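Side-chain contacts in uncharacterized peptidase Lmo0363 (Listeria monocytogenes, PDB 3L4E), which probably acts as a serine-type peptidase of the S51 family, resembling peptidase E: residues A[6-9]-A[13-16]; A[68-73]-A[103-108]; A[96-101]-A[143-148]. One frame throughout, in Å; residues are numbered along the deposited sequence.

In the fold
The three contacts belong to one alpha/beta domain with a largely parallel sheet. Contact 1 lies at the end of strand 4-8, close to the presumed catalytic centre: the side chain of Thr8 is about 7 Å from that of Ser120 and about 8 Å from that of His161, the two charge-relay residues assigned by similarity. Contacts 2 and 3 lie across the centre of the chain, their centres about 24 and 26 Å from that of contact 1, and away from those sites. They touch, centres about 13 Å apart: helix 102-111 follows helix 90-100, and helix 70-79 packs Leu70 and Ile73 on Thr100. Asp103 N lies 3.2 Å from Leu97 O, probably a hydrogen bond.

Contact 1 (A[6-9]-A[13-16]); sequences FLTS and DVVP
Val14 turns one methyl, CG2, to both Thr8 and Phe6, and the tight part of the contact is gathered round that carbon. CG2 comes to 3.2 Å from Thr8 OG1, a close van der Waals approach of a methyl to a hydroxyl oxygen. It also rests 3.9 Å from Thr8 CB. The same methyl meets the Phe6 ring at its edge, near the ring plane, with Phe6 CZ 3.9 Å from Val14 CG2. Two torsions set up this meeting: Val14 holds CG2 between its own backbone N and carbonyl carbon (chi1 -64°), and Phe6 extends its ring away from the backbone N (chi1 179°) to bring the far rim to the methyl. Phe6 also forms an edge-to-face pair with Phe18.

The helix side is looser. Val15 and Pro16, the first residues of helix 15-21, point their side chains away from the strand, Pro16 being exposed. Val14 itself is the N-cap residue of that helix, so the contact joins the end of strand 4-8 to the helix start across a short turn.

Thr8 OG1 is hydrogen-bonded to Ser10 N, and nearby Ser9 O is bonded to Ser120 OG. The apolar methyl therefore abuts a hydroxyl already engaged within the turn, so that contact 1 itself is held by dispersion and burial.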
loop_
_atom_site.group_PDB
_atom_site.type_symbol
_atom_site.label_atom_id
_atom_site.label_comp_id
_atom_site.label_asym_id
_atom_site.label_seq_id
_atom_site.Cartn_x
_atom_site.Cartn_y
_atom_site.Cartn_z
ATOM N N PHE A 6 1.420 3.074 -7.595
ATOM C CA PHE A 6 2.856 3.026 -7.345
ATOM C C PHE A 6 3.042 2.100 -6.156
ATOM O O PHE A 6 2.589 2.422 -5.060
ATOM C CB PHE A 6 3.353 4.437 -7.016
ATOM C CG PHE A 6 4.823 4.529 -6.716
ATOM C CD1 PHE A 6 5.736 4.792 -7.733
ATOM C CD2 PHE A 6 5.295 4.375 -5.419
ATOM C CE1 PHE A 6 7.094 4.906 -7.463
ATOM C CE2 PHE A 6 6.662 4.482 -5.141
ATOM C CZ PHE A 6 7.555 4.747 -6.164
ATOM N N LEU A 7 3.665 0.940 -6.376
ATOM C CA LEU A 7 3.818 -0.055 -5.313
ATOM C C LEU A 7 5.274 -0.146 -4.867
ATOM O O LEU A 7 6.185 -0.125 -5.691
ATOM C CB LEU A 7 3.304 -1.428 -5.770
ATOM C CG LEU A 7 1.899 -1.441 -6.376
ATOM C CD1 LEU A 7 1.462 -2.868 -6.773
ATOM C CD2 LEU A 7 0.905 -0.827 -5.399
ATOM N N THR A 8 5.491 -0.256 -3.563
ATOM C CA THR A 8 6.834 -0.198 -3.007
ATOM C C THR A 8 6.921 -1.063 -1.747
ATOM O O THR A 8 5.899 -1.352 -1.127
ATOM C CB THR A 8 7.215 1.286 -2.693
ATOM O OG1 THR A 8 8.491 1.345 -2.043
ATOM C CG2 THR A 8 6.181 1.933 -1.788
ATOM N N SER A 9 8.132 -1.479 -1.379
ATOM C CA SER A 9 8.377 -2.145 -0.097
ATOM C C SER A 9 8.649 -1.122 0.996
ATOM O O SER A 9 8.439 -1.384 2.182
ATOM C CB SER A 9 9.596 -3.068 -0.185
ATOM O OG SER A 9 9.474 -4.024 -1.214
ATOM N N ASP A 13 12.736 4.587 0.642
ATOM C CA ASP A 13 13.899 4.081 -0.090
ATOM C C ASP A 13 13.794 4.328 -1.593
ATOM O O ASP A 13 14.772 4.145 -2.324
ATOM C CB ASP A 13 14.095 2.584 0.163
ATOM C CG ASP A 13 14.735 2.290 1.507
ATOM O OD1 ASP A 13 15.421 3.175 2.062
ATOM O OD2 ASP A 13 14.566 1.155 1.995
ATOM N N VAL A 14 12.619 4.750 -2.064
ATOM C CA VAL A 14 12.420 4.924 -3.509
ATOM C C VAL A 14 11.774 6.258 -3.885
ATOM O O VAL A 14 11.100 6.366 -4.917
ATOM C CB VAL A 14 11.578 3.777 -4.118
ATOM C CG1 VAL A 14 12.302 2.440 -3.992
ATOM C CG2 VAL A 14 10.200 3.694 -3.451
ATOM N N VAL A 15 12.004 7.281 -3.067
ATOM C CA VAL A 15 11.441 8.596 -3.350
ATOM C C VAL A 15 11.740 9.090 -4.775
ATOM O O VAL A 15 10.831 9.573 -5.457
ATOM C CB VAL A 15 11.843 9.636 -2.286
ATOM C CG1 VAL A 15 11.332 11.026 -2.667
ATOM C CG2 VAL A 15 11.315 9.204 -0.919
ATOM N N PRO A 16 12.994 8.951 -5.245
ATOM C CA PRO A 16 13.254 9.410 -6.619
ATOM C C PRO A 16 12.467 8.640 -7.683
ATOM O O PRO A 16 12.160 9.211 -8.720
ATOM C CB PRO A 16 14.764 9.178 -6.797
ATOM C CG PRO A 16 15.316 9.209 -5.410
ATOM C CD PRO A 16 14.236 8.583 -4.546
#

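Contact 2 (A[68-73]-A[103-108]); sequences ESLGEI and DKLILE
Leu105 reaches from helix 102-111 toward the start of helix 70-79 and touches two apolar side chains with a single methyl. Its CD1 lies 4.1 Å from Leu70 CD1, and Ile73 CG2 is also 4.1 Å from Leu105 CD1. The side chains of Ile73 and Leu105 cross at about a right angle, whereas those of Leu70 and Leu105 meet more obliquely. Ile73 offers its short branch, CG2 being turned away from its backbone N, while the Leu70 side chain leaves the backbone to one side of segment 103-108, and only its end comes nearer. Leu105 is modelled in two conformers, and these distances belong to one of them, so both approaches are less certain than their values suggest. Ile73 is buried; Leu70 is exposed at the margin.

Both helices run on the same side of the central parallel sheet: helix 70-79 connects strand 59-62 to 82-85, and helices 90-100 and 102-111 together connect 82-85 to 115-119. This is the layered alpha/beta arrangement of the S51 family. Further along, Leu105 also packs on Thr74 and Leu77.

The polar bonds lie away from this apolar meeting: Ser69 caps the start of helix 70-79, its OG accepting from Glu72 N at 3.1 Å with an N-H...O angle of 158°. Among charged groups, Glu108 OE2 forms a salt bridge to Arg78 NH2, tying the two helices together.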
loop_
_atom_site.group_PDB
_atom_site.type_symbol
_atom_site.label_atom_id
_atom_site.label_comp_id
_atom_site.label_asym_id
_atom_site.label_seq_id
_atom_site.Cartn_x
_atom_site.Cartn_y
_atom_site.Cartn_z
ATOM N N GLU A 68 -12.224 6.320 12.161
ATOM C CA GLU A 68 -13.022 7.428 11.639
ATOM C C GLU A 68 -14.335 7.001 10.980
ATOM O O GLU A 68 -14.440 5.902 10.425
ATOM C CB GLU A 68 -12.177 8.301 10.708
ATOM C CG GLU A 68 -11.074 9.038 11.458
ATOM C CD GLU A 68 -10.245 9.937 10.568
ATOM O OE1 GLU A 68 -9.309 9.427 9.920
ATOM O OE2 GLU A 68 -10.519 11.153 10.526
ATOM N N SER A 69 -15.335 7.880 11.059
ATOM C CA SER A 69 -16.657 7.618 10.496
ATOM C C SER A 69 -16.567 7.390 8.994
ATOM O O SER A 69 -15.587 7.781 8.362
ATOM C CB SER A 69 -17.584 8.801 10.771
ATOM O OG SER A 69 -17.184 9.925 10.007
ATOM N N LEU A 70 -17.582 6.753 8.417
ATOM C CA LEU A 70 -17.595 6.560 6.970
ATOM C C LEU A 70 -17.721 7.898 6.260
ATOM O O LEU A 70 -17.250 8.057 5.132
ATOM C CB LEU A 70 -18.717 5.618 6.537
ATOM C CG LEU A 70 -18.266 4.189 6.232
ATOM C CD1 LEU A 70 -17.185 4.174 5.147
ATOM C CD2 LEU A 70 -17.775 3.499 7.504
ATOM N N GLY A 71 -18.361 8.859 6.923
ATOM C CA GLY A 71 -18.489 10.196 6.381
ATOM C C GLY A 71 -17.129 10.808 6.121
ATOM O O GLY A 71 -16.883 11.367 5.052
ATOM N N GLU A 72 -16.241 10.695 7.103
ATOM C CA GLU A 72 -14.904 11.259 7.000
ATOM C C GLU A 72 -14.059 10.477 5.999
ATOM O O GLU A 72 -13.267 11.059 5.255
ATOM C CB GLU A 72 -14.223 11.264 8.371
ATOM C CG GLU A 72 -13.046 12.212 8.468
ATOM C CD GLU A 72 -13.461 13.662 8.306
ATOM O OE1 GLU A 72 -12.615 14.487 7.900
ATOM O OE2 GLU A 72 -14.642 13.974 8.581
ATOM N N ILE A 73 -14.224 9.158 5.990
ATOM C CA ILE A 73 -13.496 8.306 5.062
ATOM C C ILE A 73 -13.890 8.654 3.632
ATOM O O ILE A 73 -13.033 8.863 2.775
ATOM C CB ILE A 73 -13.779 6.810 5.328
ATOM C CG1 ILE A 73 -13.199 6.385 6.685
ATOM C CG2 ILE A 73 -13.225 5.945 4.193
ATOM C CD1 ILE A 73 -13.545 4.953 7.087
ATOM N N ASP A 103 -12.830 -0.403 1.196
ATOM C CA ASP A 103 -12.180 -1.064 0.077
ATOM C C ASP A 103 -12.872 -0.641 -1.216
ATOM O O ASP A 103 -12.218 -0.342 -2.216
ATOM C CB ASP A 103 -12.167 -2.592 0.251
ATOM C CG ASP A 103 -13.567 -3.203 0.379
ATOM O OD1 ASP A 103 -14.511 -2.529 0.838
ATOM O OD2 ASP A 103 -13.718 -4.388 0.024
ATOM N N LYS A 104 -14.196 -0.540 -1.153
ATOM C CA LYS A 104 -15.005 -0.117 -2.289
ATOM C C LYS A 104 -14.725 1.328 -2.699
ATOM O O LYS A 104 -14.626 1.638 -3.888
ATOM C CB LYS A 104 -16.492 -0.280 -1.962
ATOM C CG LYS A 104 -17.340 -0.786 -3.119
ATOM C CD LYS A 104 -17.160 -2.283 -3.328
ATOM C CE LYS A 104 -15.872 -2.605 -4.069
ATOM N NZ LYS A 104 -15.572 -4.055 -4.035
ATOM N N LEU A 105 -14.598 2.207 -1.710
ATOM C CA LEU A 105 -14.373 3.629 -1.964
ATOM C C LEU A 105 -12.999 3.883 -2.577
ATOM O O LEU A 105 -12.812 4.817 -3.361
ATOM C CB LEU A 105 -14.525 4.418 -0.667
ATOM C CG LEU A 105 -15.908 4.273 -0.037
ATOM C CD1 LEU A 105 -15.962 4.994 1.298
ATOM C CD2 LEU A 105 -16.964 4.807 -0.983
ATOM N N ILE A 106 -12.036 3.048 -2.214
ATOM C CA ILE A 106 -10.694 3.157 -2.767
ATOM C C ILE A 106 -10.709 2.710 -4.228
ATOM O O ILE A 106 -10.159 3.385 -5.101
ATOM C CB ILE A 106 -9.657 2.371 -1.939
ATOM C CG1 ILE A 106 -9.438 3.087 -0.599
ATOM C CG2 ILE A 106 -8.348 2.206 -2.722
ATOM C CD1 ILE A 106 -8.513 2.387 0.359
ATOM N N LEU A 107 -11.368 1.589 -4.501
ATOM C CA LEU A 107 -11.464 1.110 -5.876
ATOM C C LEU A 107 -12.148 2.127 -6.784
ATOM O O LEU A 107 -11.715 2.338 -7.915
ATOM C CB LEU A 107 -12.198 -0.229 -5.939
ATOM C CG LEU A 107 -11.457 -1.419 -5.334
ATOM C CD1 LEU A 107 -12.337 -2.666 -5.366
ATOM C CD2 LEU A 107 -10.136 -1.650 -6.059
ATOM N N GLU A 108 -13.218 2.750 -6.294
ATOM C CA GLU A 108 -13.924 3.764 -7.081
ATOM C C GLU A 108 -13.023 4.950 -7.420
ATOM O O GLU A 108 -13.015 5.430 -8.557
ATOM C CB GLU A 108 -15.187 4.261 -6.363
ATOM C CG GLU A 108 -15.941 5.335 -7.148
ATOM C CD GLU A 108 -16.972 6.090 -6.319
ATOM O OE1 GLU A 108 -17.313 5.637 -5.204
ATOM O OE2 GLU A 108 -17.449 7.143 -6.794
#

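Contact 3 (A[96-101]-A[143-148]); sequences ELKRTG and VNLTNY
Lys98 stretches from helix 90-100 to the loop 143-148 and makes both kinds of contact. The polar one is at its tip, where NZ donates to Asn147 O at 2.8 Å. The ammonium does not sit on a lone pair: it stands 55° out of the carbonyl plane, with a C=O...N angle of 123°. The fully extended chain beyond CG carries NZ this far, and NZ has a weak second bond to Asp149 O. The amide of Asn147 turns elsewhere, its OD1 accepting from Asp149 N.

The apolar contact lies midway along the lysine, where Leu145 CD1 rests 3.8 Å from Lys98 CD, the two side chains crossing at about a right angle. Gln95 OE1, three residues before the lysine, accepts from Asn144 N, a second link between this helix and the loop.

Inside the helix, Arg99 grips Glu96 side-on, NE and NH2 each 3.0 Å from Glu96 OE1, a salt bridge to one oxygen. Thr100 OG1 also donates to Glu96 O, which accepts from Thr100 N as well. The helix ends in a Schellman motif: Gly101 has positive phi (76°), with two bonds back into the last turn, one of them Gly101 N to Lys98 O.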
loop_
_atom_site.group_PDB
_atom_site.type_symbol
_atom_site.label_atom_id
_atom_site.label_comp_id
_atom_site.label_asym_id
_atom_site.label_seq_id
_atom_site.Cartn_x
_atom_site.Cartn_y
_atom_site.Cartn_z
ATOM N N GLU A 96 -9.994 -3.807 8.357
ATOM C CA GLU A 96 -10.618 -2.512 8.602
ATOM C C GLU A 96 -11.199 -1.902 7.323
ATOM O O GLU A 96 -12.268 -1.280 7.357
ATOM C CB GLU A 96 -9.635 -1.569 9.299
ATOM C CG GLU A 96 -9.203 -2.088 10.674
ATOM C CD GLU A 96 -10.392 -2.352 11.608
ATOM O OE1 GLU A 96 -11.148 -1.408 11.903
ATOM O OE2 GLU A 96 -10.573 -3.506 12.046
ATOM N N LEU A 97 -10.521 -2.104 6.196
ATOM C CA LEU A 97 -11.062 -1.666 4.915
ATOM C C LEU A 97 -12.382 -2.365 4.584
ATOM O O LEU A 97 -13.324 -1.729 4.114
ATOM C CB LEU A 97 -10.052 -1.888 3.792
ATOM C CG LEU A 97 -8.806 -0.996 3.782
ATOM C CD1 LEU A 97 -7.848 -1.455 2.698
ATOM C CD2 LEU A 97 -9.153 0.479 3.580
ATOM N N LYS A 98 -12.458 -3.671 4.825
ATOM C CA LYS A 98 -13.706 -4.389 4.568
ATOM C C LYS A 98 -14.817 -4.005 5.553
ATOM O O LYS A 98 -15.976 -3.819 5.153
ATOM C CB LYS A 98 -13.490 -5.904 4.588
ATOM C CG LYS A 98 -12.661 -6.434 3.441
ATOM C CD LYS A 98 -12.702 -7.959 3.424
ATOM C CE LYS A 98 -11.951 -8.529 2.233
ATOM N NZ LYS A 98 -12.104 -10.011 2.153
ATOM N N ARG A 99 -14.471 -3.889 6.833
ATOM C CA ARG A 99 -15.453 -3.567 7.867
ATOM C C ARG A 99 -16.202 -2.272 7.575
ATOM O O ARG A 99 -17.395 -2.149 7.860
ATOM C CB ARG A 99 -14.797 -3.454 9.248
ATOM C CG ARG A 99 -15.765 -2.915 10.301
ATOM C CD ARG A 99 -15.133 -2.685 11.666
ATOM N NE ARG A 99 -14.121 -1.630 11.682
ATOM C CZ ARG A 99 -14.374 -0.330 11.833
ATOM N NH1 ARG A 99 -15.619 0.109 11.954
ATOM N NH2 ARG A 99 -13.374 0.539 11.845
ATOM N N THR A 100 -15.487 -1.300 7.019
ATOM C CA THR A 100 -16.060 0.015 6.764
ATOM C C THR A 100 -16.642 0.123 5.374
ATOM O O THR A 100 -17.340 1.078 5.067
ATOM C CB THR A 100 -14.996 1.109 6.904
ATOM O OG1 THR A 100 -13.900 0.823 6.023
ATOM C CG2 THR A 100 -14.493 1.176 8.331
ATOM N N GLY A 101 -16.332 -0.849 4.525
ATOM C CA GLY A 101 -16.718 -0.775 3.128
ATOM C C GLY A 101 -15.835 0.200 2.360
ATOM O O GLY A 101 -16.176 0.608 1.249
ATOM N N VAL A 143 -8.875 -10.319 14.137
ATOM C CA VAL A 143 -9.734 -11.346 14.722
ATOM C C VAL A 143 -11.105 -11.446 14.065
ATOM O O VAL A 143 -11.889 -12.333 14.405
ATOM C CB VAL A 143 -9.931 -11.148 16.241
ATOM C CG1 VAL A 143 -8.588 -11.135 16.966
ATOM C CG2 VAL A 143 -10.733 -9.874 16.528
ATOM N N ASN A 144 -11.389 -10.552 13.121
ATOM C CA ASN A 144 -12.690 -10.515 12.449
ATOM C C ASN A 144 -12.651 -10.853 10.961
ATOM O O ASN A 144 -13.675 -11.173 10.368
ATOM C CB ASN A 144 -13.355 -9.149 12.633
ATOM C CG ASN A 144 -13.559 -8.793 14.083
ATOM O OD1 ASN A 144 -13.217 -7.693 14.519
ATOM N ND2 ASN A 144 -14.110 -9.724 14.846
ATOM N N LEU A 145 -11.473 -10.779 10.356
ATOM C CA LEU A 145 -11.361 -10.953 8.912
ATOM C C LEU A 145 -11.520 -12.422 8.521
ATOM O O LEU A 145 -10.667 -13.239 8.848
ATOM C CB LEU A 145 -10.013 -10.422 8.433
ATOM C CG LEU A 145 -9.696 -10.538 6.945
ATOM C CD1 LEU A 145 -10.625 -9.646 6.136
ATOM C CD2 LEU A 145 -8.237 -10.170 6.699
ATOM N N THR A 146 -12.597 -12.744 7.803
ATOM C CA THR A 146 -12.941 -14.142 7.518
ATOM C C THR A 146 -12.598 -14.613 6.107
ATOM O O THR A 146 -12.704 -15.798 5.797
ATOM C CB THR A 146 -14.445 -14.414 7.745
ATOM O OG1 THR A 146 -15.219 -13.574 6.882
ATOM C CG2 THR A 146 -14.831 -14.143 9.191
ATOM N N ASN A 147 -12.199 -13.682 5.257
ATOM C CA ASN A 147 -11.893 -13.974 3.868
ATOM C C ASN A 147 -10.708 -13.101 3.468
ATOM O O ASN A 147 -10.707 -11.896 3.711
ATOM C CB ASN A 147 -13.112 -13.647 3.013
ATOM C CG ASN A 147 -12.913 -13.948 1.543
ATOM O OD1 ASN A 147 -11.801 -14.096 1.059
ATOM N ND2 ASN A 147 -14.022 -14.034 0.817
ATOM N N TYR A 148 -9.678 -13.705 2.885
ATOM C CA TYR A 148 -8.470 -12.955 2.585
ATOM C C TYR A 148 -8.456 -12.350 1.177
ATOM O O TYR A 148 -7.452 -11.778 0.755
ATOM C CB TYR A 148 -7.233 -13.819 2.869
ATOM C CG TYR A 148 -7.128 -14.210 4.333
ATOM C CD1 TYR A 148 -7.604 -13.361 5.329
ATOM C CD2 TYR A 148 -6.564 -15.421 4.722
ATOM C CE1 TYR A 148 -7.519 -13.699 6.667
ATOM C CE2 TYR A 148 -6.472 -15.766 6.063
ATOM C CZ TYR A 148 -6.953 -14.900 7.032
ATOM O OH TYR A 148 -6.875 -15.226 8.373
#